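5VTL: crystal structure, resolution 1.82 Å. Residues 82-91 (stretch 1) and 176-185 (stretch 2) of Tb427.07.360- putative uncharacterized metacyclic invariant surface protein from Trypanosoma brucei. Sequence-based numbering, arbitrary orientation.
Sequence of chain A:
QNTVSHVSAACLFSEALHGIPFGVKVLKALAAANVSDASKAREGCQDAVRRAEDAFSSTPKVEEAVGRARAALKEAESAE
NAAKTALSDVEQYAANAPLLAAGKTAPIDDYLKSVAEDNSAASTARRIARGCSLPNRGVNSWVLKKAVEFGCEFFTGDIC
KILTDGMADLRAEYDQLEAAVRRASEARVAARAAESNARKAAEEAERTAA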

ATOM      1  N   ALA A  82      14.245  -6.707  -5.228  1.00  8.57           N
ATOM      2  CA  ALA A  82      13.694  -5.466  -4.687  1.00  7.11           C
ATOM      3  C   ALA A  82      12.214  -5.632  -4.303  1.00 10.02           C
ATOM      4  O   ALA A  82      11.791  -5.181  -3.231  1.00  8.60           O
ATOM      5  N   ALA A  83      11.439  -6.309  -5.153  1.00  7.81           N
ATOM      6  CA  ALA A  83      10.033  -6.582  -4.846  1.00  8.64           C
ATOM      7  C   ALA A  83       9.896  -7.416  -3.567  1.00  9.68           C
ATOM      8  O   ALA A  83       9.046  -7.144  -2.703  1.00 10.58           O
ATOM      9  N   LYS A  84      10.703  -8.460  -3.450  1.00  9.38           N
ATOM     10  CA  LYS A  84      10.639  -9.315  -2.271  1.00  9.20           C
ATOM     11  C   LYS A  84      11.008  -8.569  -0.974  1.00 10.51           C
ATOM     12  O   LYS A  84      10.398  -8.799   0.066  1.00 12.09           O
ATOM     13  N   THR A  85      12.028  -7.721  -1.030  1.00 12.32           N
ATOM     14  CA  THR A  85      12.425  -6.906   0.118  1.00 10.40           C
ATOM     15  C   THR A  85      11.299  -5.949   0.483  1.00 15.38           C
ATOM     16  O   THR A  85      11.034  -5.695   1.665  1.00 14.68           O
ATOM     17  N   ALA A  86      10.626  -5.426  -0.533  1.00 12.01           N
ATOM     18  CA  ALA A  86       9.519  -4.496  -0.311  1.00  9.46           C
ATOM     19  C   ALA A  86       8.335  -5.221   0.326  1.00 11.80           C
ATOM     20  O   ALA A  86       7.693  -4.688   1.232  1.00 11.39           O
ATOM     21  N   LEU A  87       8.082  -6.458  -0.097  1.00  9.17           N
ATOM     22  CA  LEU A  87       7.018  -7.252   0.511  1.00  9.06           C
ATOM     23  C   LEU A  87       7.321  -7.490   1.986  1.00 14.47           C
ATOM     24  O   LEU A  87       6.429  -7.396   2.825  1.00 12.47           O
ATOM     25  N   SER A  88       8.579  -7.770   2.308  1.00 14.90           N
ATOM     26  CA  SER A  88       8.941  -8.000   3.706  1.00 14.42           C
ATOM     27  C   SER A  88       8.754  -6.732   4.537  1.00 18.56           C
ATOM     28  O   SER A  88       8.301  -6.808   5.681  1.00 16.39           O
ATOM     29  N   ASP A  89       9.101  -5.571   3.979  1.00 12.10           N
ATOM     30  CA  ASP A  89       8.768  -4.300   4.624  1.00 12.19           C
ATOM     31  C   ASP A  89       7.254  -4.123   4.840  1.00 11.86           C
ATOM     32  O   ASP A  89       6.818  -3.739   5.931  1.00 13.27           O
ATOM     33  N   VAL A  90       6.462  -4.386   3.808  1.00  8.31           N
ATOM     34  CA  VAL A  90       5.002  -4.281   3.893  1.00 11.74           C
ATOM     35  C   VAL A  90       4.478  -5.132   5.048  1.00 13.79           C
ATOM     36  O   VAL A  90       3.590  -4.725   5.816  1.00 11.54           O
ATOM     37  N   GLU A  91       5.032  -6.324   5.169  1.00 14.38           N
ATOM     38  CA  GLU A  91       4.529  -7.274   6.139  1.00 11.21           C
ATOM     39  C   GLU A  91       4.778  -6.761   7.559  1.00 13.89           C
ATOM     40  O   GLU A  91       3.963  -6.946   8.461  1.00 14.20           O
ATOM     41  N   GLN A 176       4.790   4.486   6.082  1.00  7.56           N
ATOM     42  CA  GLN A 176       5.841   3.530   5.740  1.00  8.33           C
ATOM     43  C   GLN A 176       5.260   2.357   4.980  1.00  6.58           C
ATOM     44  O   GLN A 176       5.854   1.851   4.032  1.00  7.25           O
ATOM     45  N   LEU A 177       4.072   1.943   5.401  1.00  7.96           N
ATOM     46  CA  LEU A 177       3.354   0.872   4.733  1.00  7.60           C
ATOM     47  C   LEU A 177       3.053   1.247   3.283  1.00  6.41           C
ATOM     48  O   LEU A 177       3.335   0.485   2.373  1.00  7.95           O
ATOM     49  N   GLU A 178       2.507   2.433   3.060  1.00  6.07           N
ATOM     50  CA  GLU A 178       2.153   2.845   1.716  1.00  5.46           C
ATOM     51  C   GLU A 178       3.397   2.956   0.831  1.00  9.21           C
ATOM     52  O   GLU A 178       3.358   2.622  -0.358  1.00 11.13           O
ATOM     53  N   ALA A 179       4.491   3.426   1.409  1.00  7.79           N
ATOM     54  CA  ALA A 179       5.732   3.621   0.664  1.00  9.96           C
ATOM     55  C   ALA A 179       6.316   2.279   0.245  1.00  7.06           C
ATOM     56  O   ALA A 179       6.850   2.142  -0.858  1.00  9.79           O
ATOM     57  N   ALA A 180       6.180   1.291   1.113  1.00  6.81           N
ATOM     58  CA  ALA A 180       6.671  -0.054   0.843  1.00  8.19           C
ATOM     59  C   ALA A 180       5.862  -0.699  -0.257  1.00  6.45           C
ATOM     60  O   ALA A 180       6.405  -1.350  -1.158  1.00  7.62           O
ATOM     61  N   VAL A 181       4.547  -0.518  -0.180  1.00  6.09           N
ATOM     62  CA  VAL A 181       3.656  -0.978  -1.235  1.00  8.36           C
ATOM     63  C   VAL A 181       4.031  -0.363  -2.594  1.00  9.61           C
ATOM     64  O   VAL A 181       4.037  -1.054  -3.619  1.00  8.45           O
ATOM     65  N   ARG A 182       4.302   0.934  -2.606  1.00  7.72           N
ATOM     66  CA  ARG A 182       4.742   1.604  -3.817  1.00  8.24           C
ATOM     67  C   ARG A 182       6.070   1.004  -4.333  1.00 10.79           C
ATOM     68  O   ARG A 182       6.254   0.820  -5.543  1.00  9.11           O
ATOM     69  N   ARG A 183       6.982   0.681  -3.424  1.00  8.31           N
ATOM     70  CA  ARG A 183       8.270   0.105  -3.822  1.00  7.89           C
ATOM     71  C   ARG A 183       8.096  -1.250  -4.478  1.00  8.36           C
ATOM     72  O   ARG A 183       8.781  -1.575  -5.461  1.00  7.85           O
ATOM     73  N   ALA A 184       7.152  -2.032  -3.955  1.00  6.63           N
ATOM     74  CA  ALA A 184       6.828  -3.336  -4.522  1.00  7.48           C
ATOM     75  C   ALA A 184       6.260  -3.198  -5.937  1.00  5.41           C
ATOM     76  O   ALA A 184       6.628  -3.953  -6.840  1.00  8.02           O
ATOM     77  N   SER A 185       5.369  -2.233  -6.122  1.00  6.04           N
ATOM     78  CA  SER A 185       4.752  -1.983  -7.414  1.00  7.97           C
ATOM     79  C   SER A 185       5.798  -1.502  -8.416  1.00  7.29           C
ATOM     80  O   SER A 185       5.829  -1.925  -9.581  1.00  7.88           O
TER

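This is a close, nearly antiparallel helix-helix contact, built on alanines, with two valines and a leucine beside them, and closed along one flank by an Asp-Arg salt bridge. The axes run at 160° and approach to 8.1 Å, a spacing that small side chains permit; where Ala83 meets Ala184, the CA atoms lie just 4.6 Å apart.

Ala86 points toward the partner helix, and with nothing beyond CB it settles onto backbone as much as side chain: its CB lies 3.5 Å from Ala184 N, 3.7 Å from Ala180 O and 3.9 Å from Ala184 CB. Ala180 answers from the other helix, also pointing toward its partner, with its CB 3.5 Å from Val90 CG2 and 3.9 Å from Asp89 CB.

Val90, the residue with the largest covered area, leaves its backbone sideways in the t rotamer (chi1 168°); its CG2 faces Ala180 and its CG1 faces Leu177, while both methyls lie near Val181 CG2. Val90 CG2 packs 3.8 Å from Val181 CG2, although Val181 itself, likewise t, sets out away from the contact. Val90 CG1 meets Leu177 CD1 at 3.8 Å. Leu177 also starts sideways, but its t, p conformation brings its end nearer to stretch 1.

The polar rule is written at the flank. Asp89 (m) and Arg183 (m, t, m, with chi4 near -88°) both point toward the opposite helix, and Arg183 NH1 donates a hydrogen bond to Asp89 OD2 at 2.8 Å, as part of the salt bridge. The carboxylate oxygen lies at the guanidinium edge, near its plane. Water 1 adds a second link: it donates to Asp89 OD2 at 2.9 Å and accepts from Arg183 NE at 2.9 Å. Charge thus borders the alanine seam, while Lys84 and Glu91 point away from it.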

ATOM      1  CB  ALA A  82      13.863  -4.343  -5.688  1.00  7.27           C
ATOM      2  CB  ALA A  83       9.361  -7.297  -5.993  1.00  9.30           C
ATOM      3  CB  LYS A  84      11.530 -10.555  -2.464  1.00  9.96           C
ATOM      4  CG  LYS A  84      11.028 -11.449  -3.545  1.00  7.90           C
ATOM      5  CD  LYS A  84      11.985 -12.584  -3.858  1.00 13.50           C
ATOM      6  CE  LYS A  84      11.361 -13.538  -4.901  1.00 14.51           C
ATOM      7  NZ  LYS A  84      12.224 -14.735  -5.224  1.00 25.59           N
ATOM      8  CB  THR A  85      13.699  -6.110  -0.182  1.00 10.49           C
ATOM      9  OG1 THR A  85      14.775  -7.021  -0.433  1.00 17.18           O
ATOM     10  CG2 THR A  85      14.066  -5.185   0.967  1.00 20.48           C
ATOM     11  CB  ALA A  86       9.129  -3.805  -1.617  1.00  7.47           C
ATOM     12  CB  LEU A  87       6.857  -8.585  -0.211  1.00  9.11           C
ATOM     13  CG  LEU A  87       5.816  -9.578   0.303  1.00 13.11           C
ATOM     14  CD1 LEU A  87       4.423  -8.958   0.416  1.00 10.06           C
ATOM     15  CD2 LEU A  87       5.792 -10.791  -0.611  1.00 11.42           C
ATOM     16  CB  SER A  88      10.358  -8.552   3.845  1.00 19.04           C
ATOM     17  OG  SER A  88      11.298  -7.623   3.372  1.00 28.23           O
ATOM     18  CB  ASP A  89       9.296  -3.119   3.813  1.00 10.44           C
ATOM     19  CG  ASP A  89      10.823  -3.072   3.763  1.00 18.49           C
ATOM     20  OD1 ASP A  89      11.476  -3.830   4.522  1.00 15.16           O
ATOM     21  OD2 ASP A  89      11.356  -2.262   2.969  1.00 15.08           O
ATOM     22  CB  VAL A  90       4.340  -4.729   2.561  1.00 10.90           C
ATOM     23  CG1 VAL A  90       2.838  -4.920   2.702  1.00 11.45           C
ATOM     24  CG2 VAL A  90       4.625  -3.710   1.448  1.00 10.42           C
ATOM     25  CB  GLU A  91       5.209  -8.615   5.910  1.00 16.71           C
ATOM     26  CG  GLU A  91       4.530  -9.435   4.814  1.00 24.44           C
ATOM     27  CD  GLU A  91       5.350 -10.626   4.366  1.00 40.81           C
ATOM     28  OE1 GLU A  91       6.505 -10.745   4.827  1.00 43.27           O
ATOM     29  OE2 GLU A  91       4.839 -11.435   3.545  1.00 34.48           O
ATOM     30  CB  GLN A 176       6.541   3.039   6.999  1.00 12.33           C
ATOM     31  CG  GLN A 176       7.420   4.064   7.600  1.00 12.15           C
ATOM     32  CD  GLN A 176       8.843   3.905   7.151  1.00 33.95           C
ATOM     33  OE1 GLN A 176       9.104   3.532   6.005  1.00 23.56           O
ATOM     34  NE2 GLN A 176       9.785   4.173   8.048  1.00 39.23           N
ATOM     35  CB  LEU A 177       2.059   0.553   5.500  1.00  3.03           C
ATOM     36  CG  LEU A 177       1.116  -0.486   4.875  1.00  7.14           C
ATOM     37  CD1 LEU A 177       1.839  -1.780   4.535  1.00  5.08           C
ATOM     38  CD2 LEU A 177      -0.055  -0.762   5.835  1.00  7.60           C
ATOM     39  CB  GLU A 178       1.387   4.178   1.735  1.00 11.35           C
ATOM     40  CG  GLU A 178       0.017   4.089   2.418  1.00  7.02           C
ATOM     41  CD  GLU A 178      -0.899   5.278   2.140  1.00 11.30           C
ATOM     42  OE1 GLU A 178      -0.442   6.385   1.736  1.00  7.01           O
ATOM     43  OE2 GLU A 178      -2.116   5.075   2.311  1.00  7.88           O
ATOM     44  CB  ALA A 179       6.740   4.416   1.496  1.00 10.53           C
ATOM     45  CB  ALA A 180       6.630  -0.901   2.107  1.00  9.79           C
ATOM     46  CB  VAL A 181       2.176  -0.656  -0.872  1.00 11.79           C
ATOM     47  CG1 VAL A 181       1.227  -0.862  -2.063  1.00 10.42           C
ATOM     48  CG2 VAL A 181       1.752  -1.527   0.297  1.00 11.62           C
ATOM     49  CB  ARG A 182       4.888   3.085  -3.524  1.00  9.43           C
ATOM     50  CG  ARG A 182       5.258   3.958  -4.706  1.00 14.00           C
ATOM     51  CD  ARG A 182       5.439   5.408  -4.217  1.00 35.77           C
ATOM     52  NE  ARG A 182       4.604   5.693  -3.032  1.00 46.78           N
ATOM     53  CZ  ARG A 182       5.025   6.257  -1.892  1.00 44.95           C
ATOM     54  NH1 ARG A 182       4.167   6.450  -0.884  1.00 20.28           N
ATOM     55  NH2 ARG A 182       6.294   6.636  -1.744  1.00 23.65           N
ATOM     56  CB  ARG A 183       9.221  -0.001  -2.624  1.00  8.71           C
ATOM     57  CG  ARG A 183       9.767   1.336  -2.203  1.00 11.76           C
ATOM     58  CD  ARG A 183      10.956   1.209  -1.276  1.00  9.51           C
ATOM     59  NE  ARG A 183      10.713   0.431  -0.061  1.00 10.33           N
ATOM     60  CZ  ARG A 183      10.241   0.927   1.083  1.00  9.39           C
ATOM     61  NH1 ARG A 183      10.093   0.126   2.131  1.00 11.03           N
ATOM     62  NH2 ARG A 183       9.900   2.212   1.180  1.00  8.75           N
ATOM     63  CB  ALA A 184       5.830  -4.067  -3.624  1.00  8.78           C
ATOM     64  CB  SER A 185       3.671  -0.916  -7.268  1.00 14.08           C
ATOM     65  OG  SER A 185       3.147  -0.586  -8.537  1.00 16.50           O
TER
HETATM   66  O   HOH W   1      12.156  -2.038   0.197  1.00 13.03           O